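Local atomic coordinates of pyrrolidone-carboxylate peptidase (Pyrococcus furiosus, PDB entry 1X10), a protein that removes pyroglutamate (5-oxoproline) from the N-terminus of peptides, acting as a thiol peptidase of family C15, unless proline follows. Residues 41-53 / 140-152. The protein carries 3 engineered substitutions. Sequence-based numbering, arbitrary orientation.
Sequences LPVVFGKAKEVLE and YLSNYVMYLSLHH. Engineered in segment 140-152: Ser142 (natural residue Cys).
The ring of Tyr144 is clasped between Phe45 and Leu148, and Phe45 stands between Tyr144 and Tyr140 in an aromatic cluster. Phe45 meets Tyr144 edge-to-face, the planes at 86° and CD2 of Phe45 over the centre of one face, while CD1 of Leu148 lies over the opposite face. Phe45 in turn receives Leu141 on its own face in a CH-pi contact, with CG of Leu141 4.2 Å from the ring centroid. Its CZ approaches CD1 of Tyr140 at 4.0 Å, where the two rings are set obliquely.

Among the polar contacts, Gly46 N, at the N-cap of helix 47-59, donates to Tyr144 OH in a somewhat bent bond (2.8 Å). With CG anti to the backbone N (chi1 -180°), the Tyr144 side chain reaches this amide. A phenylalanine in its place would probably leave the Gly46 amide without its acceptor. At the far end His152 ND1 gives a weak bond to Glu53 OE1 (3.1 Å), and a water donates to both Glu53 OE2 and Leu148 O. The engineered Ser142, at the active-site cysteine position, hydrogen-bonds His166 NE2 through OG.

Aliphatic contacts continue the interface: Ala48 CB sits 3.7 Å from Leu141 CD2, Leu52 CD1 rests on Leu148 CB at 3.6 Å, and the methylenes of Lys49 cross Leu148 at about a right angle.

The two helix segments run at 37°, their axes 10.2 Å apart. Leu41 and Val145 meet tip to tip, and both also touch Phe8 of strand 2-8. Helix 47-59 follows strand 34-41, and helix 141-156 lies against strands 2-8, 76-83 and 161-167.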
ATOM      1  N   LEU A  41      -5.222   6.273 -28.979  1.00 13.03           N
ATOM      2  CA  LEU A  41      -6.517   6.902 -28.726  1.00 12.94           C
ATOM      3  C   LEU A  41      -6.385   8.094 -27.790  1.00 12.86           C
ATOM      4  O   LEU A  41      -5.516   8.118 -26.918  1.00 12.49           O
ATOM      5  CB  LEU A  41      -7.475   5.891 -28.098  1.00 13.28           C
ATOM      6  CG  LEU A  41      -7.769   4.645 -28.930  1.00 13.36           C
ATOM      7  CD1 LEU A  41      -8.639   3.680 -28.116  1.00 13.79           C
ATOM      8  CD2 LEU A  41      -8.473   5.054 -30.218  1.00 13.09           C
ATOM      9  N   PRO A  42      -7.245   9.108 -27.964  1.00 12.48           N
ATOM     10  CA  PRO A  42      -7.181  10.282 -27.093  1.00 12.88           C
ATOM     11  C   PRO A  42      -7.846   9.938 -25.761  1.00 12.46           C
ATOM     12  O   PRO A  42      -8.739   9.094 -25.719  1.00 12.29           O
ATOM     13  CB  PRO A  42      -7.972  11.326 -27.874  1.00 13.17           C
ATOM     14  CG  PRO A  42      -9.052  10.489 -28.514  1.00 12.75           C
ATOM     15  CD  PRO A  42      -8.268   9.282 -29.013  1.00 12.62           C
ATOM     16  N   VAL A  43      -7.395  10.560 -24.678  1.00 11.64           N
ATOM     17  CA  VAL A  43      -7.996  10.310 -23.372  1.00 12.66           C
ATOM     18  C   VAL A  43      -9.072  11.385 -23.232  1.00 13.22           C
ATOM     19  O   VAL A  43      -8.971  12.308 -22.420  1.00 12.40           O
ATOM     20  CB  VAL A  43      -6.951  10.429 -22.238  1.00 13.12           C
ATOM     21  CG1 VAL A  43      -7.607  10.152 -20.888  1.00 13.29           C
ATOM     22  CG2 VAL A  43      -5.822   9.420 -22.469  1.00 12.83           C
ATOM     23  N   VAL A  44     -10.110  11.239 -24.050  1.00 12.92           N
ATOM     24  CA  VAL A  44     -11.212  12.190 -24.103  1.00 13.52           C
ATOM     25  C   VAL A  44     -12.517  11.460 -24.388  1.00 13.41           C
ATOM     26  O   VAL A  44     -12.626  10.755 -25.384  1.00 12.60           O
ATOM     27  CB  VAL A  44     -10.981  13.206 -25.244  1.00 14.03           C
ATOM     28  CG1 VAL A  44     -12.143  14.203 -25.302  1.00 14.21           C
ATOM     29  CG2 VAL A  44      -9.640  13.915 -25.050  1.00 14.18           C
ATOM     30  N   PHE A  45     -13.508  11.625 -23.517  1.00 13.84           N
ATOM     31  CA  PHE A  45     -14.788  10.971 -23.738  1.00 14.49           C
ATOM     32  C   PHE A  45     -15.410  11.526 -25.020  1.00 14.88           C
ATOM     33  O   PHE A  45     -15.265  12.707 -25.324  1.00 14.48           O
ATOM     34  CB  PHE A  45     -15.734  11.216 -22.561  1.00 14.68           C
ATOM     35  CG  PHE A  45     -15.298  10.558 -21.282  1.00 14.65           C
ATOM     36  CD1 PHE A  45     -14.758  11.309 -20.241  1.00 14.76           C
ATOM     37  CD2 PHE A  45     -15.438   9.185 -21.115  1.00 14.28           C
ATOM     38  CE1 PHE A  45     -14.368  10.698 -19.047  1.00 14.79           C
ATOM     39  CE2 PHE A  45     -15.054   8.563 -19.929  1.00 14.48           C
ATOM     40  CZ  PHE A  45     -14.518   9.323 -18.890  1.00 14.41           C
ATOM     41  N   GLY A  46     -16.110  10.668 -25.757  1.00 15.24           N
ATOM     42  CA  GLY A  46     -16.728  11.094 -27.001  1.00 15.77           C
ATOM     43  C   GLY A  46     -15.753  10.942 -28.154  1.00 16.24           C
ATOM     44  O   GLY A  46     -15.919  10.073 -29.010  1.00 16.44           O
ATOM     45  N   LYS A  47     -14.726  11.785 -28.168  1.00 16.62           N
ATOM     46  CA  LYS A  47     -13.717  11.742 -29.213  1.00 17.27           C
ATOM     47  C   LYS A  47     -13.087  10.351 -29.299  1.00 17.60           C
ATOM     48  O   LYS A  47     -12.873   9.826 -30.394  1.00 17.06           O
ATOM     49  CB  LYS A  47     -12.638  12.789 -28.933  1.00 19.21           C
ATOM     50  CG  LYS A  47     -11.642  12.981 -30.062  1.00 21.12           C
ATOM     51  CD  LYS A  47     -10.804  14.236 -29.833  1.00 24.01           C
ATOM     52  CE  LYS A  47     -11.686  15.486 -29.760  1.00 24.85           C
ATOM     53  NZ  LYS A  47     -10.903  16.742 -29.550  1.00 25.93           N
ATOM     54  N   ALA A  48     -12.800   9.758 -28.142  1.00 16.48           N
ATOM     55  CA  ALA A  48     -12.205   8.428 -28.099  1.00 16.65           C
ATOM     56  C   ALA A  48     -13.135   7.420 -28.767  1.00 16.75           C
ATOM     57  O   ALA A  48     -12.684   6.509 -29.461  1.00 16.59           O
ATOM     58  CB  ALA A  48     -11.933   8.020 -26.658  1.00 15.76           C
ATOM     59  N   LYS A  49     -14.436   7.581 -28.552  1.00 16.99           N
ATOM     60  CA  LYS A  49     -15.407   6.675 -29.158  1.00 18.04           C
ATOM     61  C   LYS A  49     -15.386   6.823 -30.678  1.00 17.57           C
ATOM     62  O   LYS A  49     -15.409   5.834 -31.406  1.00 17.57           O
ATOM     63  CB  LYS A  49     -16.818   6.967 -28.638  1.00 19.12           C
ATOM     64  CG  LYS A  49     -17.865   5.984 -29.149  1.00 20.91           C
ATOM     65  CD  LYS A  49     -19.203   6.170 -28.459  1.00 22.77           C
ATOM     66  CE  LYS A  49     -19.983   7.328 -29.040  1.00 24.68           C
ATOM     67  NZ  LYS A  49     -20.466   7.008 -30.415  1.00 27.18           N
ATOM     68  N   GLU A  50     -15.345   8.066 -31.149  1.00 18.24           N
ATOM     69  CA  GLU A  50     -15.317   8.345 -32.583  1.00 18.61           C
ATOM     70  C   GLU A  50     -14.129   7.653 -33.232  1.00 17.81           C
ATOM     71  O   GLU A  50     -14.279   6.926 -34.215  1.00 18.14           O
ATOM     72  CB  GLU A  50     -15.198   9.849 -32.843  1.00 20.49           C
ATOM     73  CG  GLU A  50     -16.374  10.677 -32.381  1.00 23.68           C
ATOM     74  CD  GLU A  50     -16.166  12.157 -32.656  1.00 25.55           C
ATOM     75  OE1 GLU A  50     -15.899  12.511 -33.826  1.00 27.35           O
ATOM     76  OE2 GLU A  50     -16.267  12.966 -31.708  1.00 27.25           O
ATOM     77  N   VAL A  51     -12.946   7.902 -32.680  1.00 16.59           N
ATOM     78  CA  VAL A  51     -11.719   7.314 -33.198  1.00 16.20           C
ATOM     79  C   VAL A  51     -11.784   5.790 -33.144  1.00 15.89           C
ATOM     80  O   VAL A  51     -11.437   5.116 -34.113  1.00 15.80           O
ATOM     81  CB  VAL A  51     -10.488   7.802 -32.396  1.00 15.76           C
ATOM     82  CG1 VAL A  51      -9.220   7.168 -32.943  1.00 14.84           C
ATOM     83  CG2 VAL A  51     -10.394   9.320 -32.472  1.00 16.02           C
ATOM     84  N   LEU A  52     -12.245   5.257 -32.015  1.00 15.53           N
ATOM     85  CA  LEU A  52     -12.349   3.813 -31.835  1.00 15.84           C
ATOM     86  C   LEU A  52     -13.246   3.205 -32.916  1.00 16.16           C
ATOM     87  O   LEU A  52     -12.860   2.258 -33.598  1.00 15.22           O
ATOM     88  CB  LEU A  52     -12.943   3.491 -30.461  1.00 16.34           C
ATOM     89  CG  LEU A  52     -12.661   2.140 -29.791  1.00 17.35           C
ATOM     90  CD1 LEU A  52     -13.875   1.741 -28.962  1.00 16.75           C
ATOM     91  CD2 LEU A  52     -12.352   1.071 -30.803  1.00 17.87           C
ATOM     92  N   GLU A  53     -14.450   3.754 -33.056  1.00 16.40           N
ATOM     93  CA  GLU A  53     -15.406   3.264 -34.043  1.00 17.78           C
ATOM     94  C   GLU A  53     -14.835   3.318 -35.457  1.00 17.57           C
ATOM     95  O   GLU A  53     -14.919   2.344 -36.200  1.00 17.28           O
ATOM     96  CB  GLU A  53     -16.698   4.087 -33.994  1.00 18.76           C
ATOM     97  CG  GLU A  53     -17.430   4.073 -32.658  1.00 21.44           C
ATOM     98  CD  GLU A  53     -17.804   2.678 -32.189  1.00 22.99           C
ATOM     99  OE1 GLU A  53     -18.031   1.796 -33.044  1.00 24.71           O
ATOM    100  OE2 GLU A  53     -17.892   2.463 -30.961  1.00 24.26           O
ATOM    101  N   TYR A 140     -13.210   5.111 -16.082  1.00 12.16           N
ATOM    102  CA  TYR A 140     -12.631   6.238 -16.799  1.00 12.36           C
ATOM    103  C   TYR A 140     -12.520   5.849 -18.280  1.00 11.92           C
ATOM    104  O   TYR A 140     -13.360   5.115 -18.788  1.00 11.23           O
ATOM    105  CB  TYR A 140     -11.264   6.565 -16.184  1.00 12.43           C
ATOM    106  CG  TYR A 140     -10.613   7.867 -16.620  1.00 13.84           C
ATOM    107  CD1 TYR A 140     -11.300   9.080 -16.554  1.00 14.42           C
ATOM    108  CD2 TYR A 140      -9.278   7.889 -17.036  1.00 14.07           C
ATOM    109  CE1 TYR A 140     -10.673  10.285 -16.885  1.00 14.98           C
ATOM    110  CE2 TYR A 140      -8.640   9.089 -17.372  1.00 14.84           C
ATOM    111  CZ  TYR A 140      -9.344  10.280 -17.293  1.00 14.96           C
ATOM    112  OH  TYR A 140      -8.717  11.461 -17.619  1.00 14.57           O
ATOM    113  N   LEU A 141     -11.491   6.314 -18.981  1.00 11.88           N
ATOM    114  CA  LEU A 141     -11.391   5.989 -20.402  1.00 12.14           C
ATOM    115  C   LEU A 141     -11.019   4.559 -20.778  1.00 11.97           C
ATOM    116  O   LEU A 141     -11.440   4.080 -21.826  1.00 11.97           O
ATOM    117  CB  LEU A 141     -10.464   6.982 -21.103  1.00 14.01           C
ATOM    118  CG  LEU A 141     -11.352   8.169 -21.505  1.00 15.55           C
ATOM    119  CD1 LEU A 141     -10.667   9.475 -21.253  1.00 16.55           C
ATOM    120  CD2 LEU A 141     -11.775   8.012 -22.953  1.00 15.01           C
ATOM    121  N   SER A 142     -10.249   3.870 -19.942  1.00 10.94           N
ATOM    122  CA  SER A 142      -9.888   2.492 -20.261  1.00 10.69           C
ATOM    123  C   SER A 142     -11.148   1.635 -20.332  1.00 10.17           C
ATOM    124  O   SER A 142     -11.351   0.906 -21.300  1.00 10.40           O
ATOM    125  CB  SER A 142      -8.931   1.927 -19.211  1.00 10.44           C
ATOM    126  OG  SER A 142      -7.675   2.585 -19.285  1.00 10.20           O
ATOM    127  N   ASN A 143     -11.995   1.732 -19.308  1.00  9.80           N
ATOM    128  CA  ASN A 143     -13.237   0.966 -19.263  1.00 10.11           C
ATOM    129  C   ASN A 143     -14.169   1.379 -20.402  1.00 10.10           C
ATOM    130  O   ASN A 143     -14.869   0.552 -20.986  1.00  9.97           O
ATOM    131  CB  ASN A 143     -13.944   1.190 -17.923  1.00 10.20           C
ATOM    132  CG  ASN A 143     -15.286   0.508 -17.855  1.00 10.02           C
ATOM    133  OD1 ASN A 143     -15.373  -0.711 -17.707  1.00  9.87           O
ATOM    134  ND2 ASN A 143     -16.354   1.298 -17.976  1.00 10.42           N
ATOM    135  N   TYR A 144     -14.166   2.673 -20.697  1.00 10.45           N
ATOM    136  CA  TYR A 144     -14.985   3.265 -21.750  1.00 10.35           C
ATOM    137  C   TYR A 144     -14.686   2.573 -23.086  1.00 10.35           C
ATOM    138  O   TYR A 144     -15.594   2.078 -23.759  1.00  9.98           O
ATOM    139  CB  TYR A 144     -14.664   4.762 -21.825  1.00 10.38           C
ATOM    140  CG  TYR A 144     -15.410   5.582 -22.857  1.00 11.18           C
ATOM    141  CD1 TYR A 144     -16.759   5.907 -22.691  1.00 11.63           C
ATOM    142  CD2 TYR A 144     -14.735   6.116 -23.955  1.00 10.85           C
ATOM    143  CE1 TYR A 144     -17.413   6.763 -23.595  1.00 11.55           C
ATOM    144  CE2 TYR A 144     -15.374   6.963 -24.855  1.00 11.77           C
ATOM    145  CZ  TYR A 144     -16.706   7.285 -24.668  1.00 11.86           C
ATOM    146  OH  TYR A 144     -17.305   8.158 -25.543  1.00 12.62           O
ATOM    147  N   VAL A 145     -13.413   2.523 -23.463  1.00 10.20           N
ATOM    148  CA  VAL A 145     -13.036   1.880 -24.716  1.00 10.58           C
ATOM    149  C   VAL A 145     -13.235   0.364 -24.650  1.00 10.75           C
ATOM    150  O   VAL A 145     -13.661  -0.255 -25.626  1.00  9.85           O
ATOM    151  CB  VAL A 145     -11.569   2.191 -25.090  1.00 11.42           C
ATOM    152  CG1 VAL A 145     -11.417   3.674 -25.395  1.00 10.69           C
ATOM    153  CG2 VAL A 145     -10.648   1.790 -23.959  1.00 13.74           C
ATOM    154  N   MET A 146     -12.935  -0.236 -23.501  1.00 10.15           N
ATOM    155  CA  MET A 146     -13.116  -1.677 -23.356  1.00 10.52           C
ATOM    156  C   MET A 146     -14.574  -2.059 -23.606  1.00 10.72           C
ATOM    157  O   MET A 146     -14.860  -3.026 -24.316  1.00 10.80           O
ATOM    158  CB  MET A 146     -12.702  -2.134 -21.953  1.00 10.35           C
ATOM    159  CG  MET A 146     -12.780  -3.649 -21.760  1.00  9.81           C
ATOM    160  SD  MET A 146     -12.472  -4.160 -20.051  1.00 10.13           S
ATOM    161  CE  MET A 146     -12.701  -5.951 -20.214  1.00  8.62           C
ATOM    162  N   TYR A 147     -15.494  -1.292 -23.025  1.00 11.00           N
ATOM    163  CA  TYR A 147     -16.918  -1.561 -23.180  1.00 11.09           C
ATOM    164  C   TYR A 147     -17.387  -1.368 -24.622  1.00 10.95           C
ATOM    165  O   TYR A 147     -18.086  -2.219 -25.174  1.00 10.61           O
ATOM    166  CB  TYR A 147     -17.741  -0.656 -22.247  1.00 11.39           C
ATOM    167  CG  TYR A 147     -19.221  -0.971 -22.278  1.00 12.39           C
ATOM    168  CD1 TYR A 147     -19.766  -1.945 -21.438  1.00 12.46           C
ATOM    169  CD2 TYR A 147     -20.061  -0.362 -23.213  1.00 12.08           C
ATOM    170  CE1 TYR A 147     -21.101  -2.311 -21.531  1.00 11.78           C
ATOM    171  CE2 TYR A 147     -21.403  -0.727 -23.319  1.00 12.21           C
ATOM    172  CZ  TYR A 147     -21.916  -1.703 -22.478  1.00 12.38           C
ATOM    173  OH  TYR A 147     -23.230  -2.096 -22.608  1.00 10.05           O
ATOM    174  N   LEU A 148     -17.012  -0.245 -25.224  1.00 10.59           N
ATOM    175  CA  LEU A 148     -17.406   0.052 -26.596  1.00 11.16           C
ATOM    176  C   LEU A 148     -16.889  -1.008 -27.565  1.00 11.06           C
ATOM    177  O   LEU A 148     -17.579  -1.388 -28.510  1.00 10.96           O
ATOM    178  CB  LEU A 148     -16.892   1.439 -27.007  1.00 11.37           C
ATOM    179  CG  LEU A 148     -17.628   2.612 -26.346  1.00 12.16           C
ATOM    180  CD1 LEU A 148     -16.849   3.918 -26.546  1.00 12.49           C
ATOM    181  CD2 LEU A 148     -19.025   2.716 -26.945  1.00 12.43           C
ATOM    182  N   SER A 149     -15.680  -1.498 -27.326  1.00 10.63           N
ATOM    183  CA  SER A 149     -15.114  -2.518 -28.205  1.00 10.71           C
ATOM    184  C   SER A 149     -15.918  -3.811 -28.089  1.00 10.66           C
ATOM    185  O   SER A 149     -16.287  -4.427 -29.099  1.00 10.28           O
ATOM    186  CB  SER A 149     -13.643  -2.769 -27.851  1.00 11.02           C
ATOM    187  OG  SER A 149     -13.031  -3.638 -28.789  1.00 10.60           O
ATOM    188  N   LEU A 150     -16.206  -4.219 -26.858  1.00 11.08           N
ATOM    189  CA  LEU A 150     -16.971  -5.441 -26.636  1.00 11.65           C
ATOM    190  C   LEU A 150     -18.408  -5.304 -27.145  1.00 11.85           C
ATOM    191  O   LEU A 150     -18.990  -6.272 -27.638  1.00 12.36           O
ATOM    192  CB  LEU A 150     -16.958  -5.811 -25.149  1.00 11.12           C
ATOM    193  CG  LEU A 150     -15.631  -6.414 -24.684  1.00 11.46           C
ATOM    194  CD1 LEU A 150     -15.552  -6.413 -23.169  1.00 10.84           C
ATOM    195  CD2 LEU A 150     -15.493  -7.822 -25.246  1.00 11.49           C
ATOM    196  N   HIS A 151     -18.971  -4.104 -27.031  1.00 12.35           N
ATOM    197  CA  HIS A 151     -20.332  -3.845 -27.508  1.00 12.76           C
ATOM    198  C   HIS A 151     -20.339  -3.924 -29.035  1.00 13.43           C
ATOM    199  O   HIS A 151     -21.296  -4.412 -29.648  1.00 13.04           O
ATOM    200  CB  HIS A 151     -20.793  -2.454 -27.059  1.00 13.87           C
ATOM    201  CG  HIS A 151     -22.197  -2.116 -27.469  1.00 14.34           C
ATOM    202  ND1 HIS A 151     -23.293  -2.813 -27.011  1.00 14.67           N
ATOM    203  CD2 HIS A 151     -22.679  -1.150 -28.287  1.00 14.48           C
ATOM    204  CE1 HIS A 151     -24.392  -2.290 -27.527  1.00 14.85           C
ATOM    205  NE2 HIS A 151     -24.046  -1.281 -28.306  1.00 14.97           N
ATOM    206  N   HIS A 152     -19.261  -3.441 -29.643  1.00 13.80           N
ATOM    207  CA  HIS A 152     -19.118  -3.463 -31.097  1.00 14.18           C
ATOM    208  C   HIS A 152     -19.093  -4.916 -31.568  1.00 14.79           C
ATOM    209  O   HIS A 152     -19.697  -5.277 -32.583  1.00 14.28           O
ATOM    210  CB  HIS A 152     -17.817  -2.773 -31.496  1.00 14.98           C
ATOM    211  CG  HIS A 152     -17.707  -2.494 -32.962  1.00 15.64           C
ATOM    212  ND1 HIS A 152     -18.090  -1.295 -33.522  1.00 16.19           N
ATOM    213  CD2 HIS A 152     -17.275  -3.266 -33.986  1.00 15.55           C
ATOM    214  CE1 HIS A 152     -17.895  -1.338 -34.828  1.00 15.85           C
ATOM    215  NE2 HIS A 152     -17.403  -2.523 -35.136  1.00 16.00           N
TER
HETATM  216  O   HOH W   1     -19.285   0.195 -30.165  1.00 20.28           O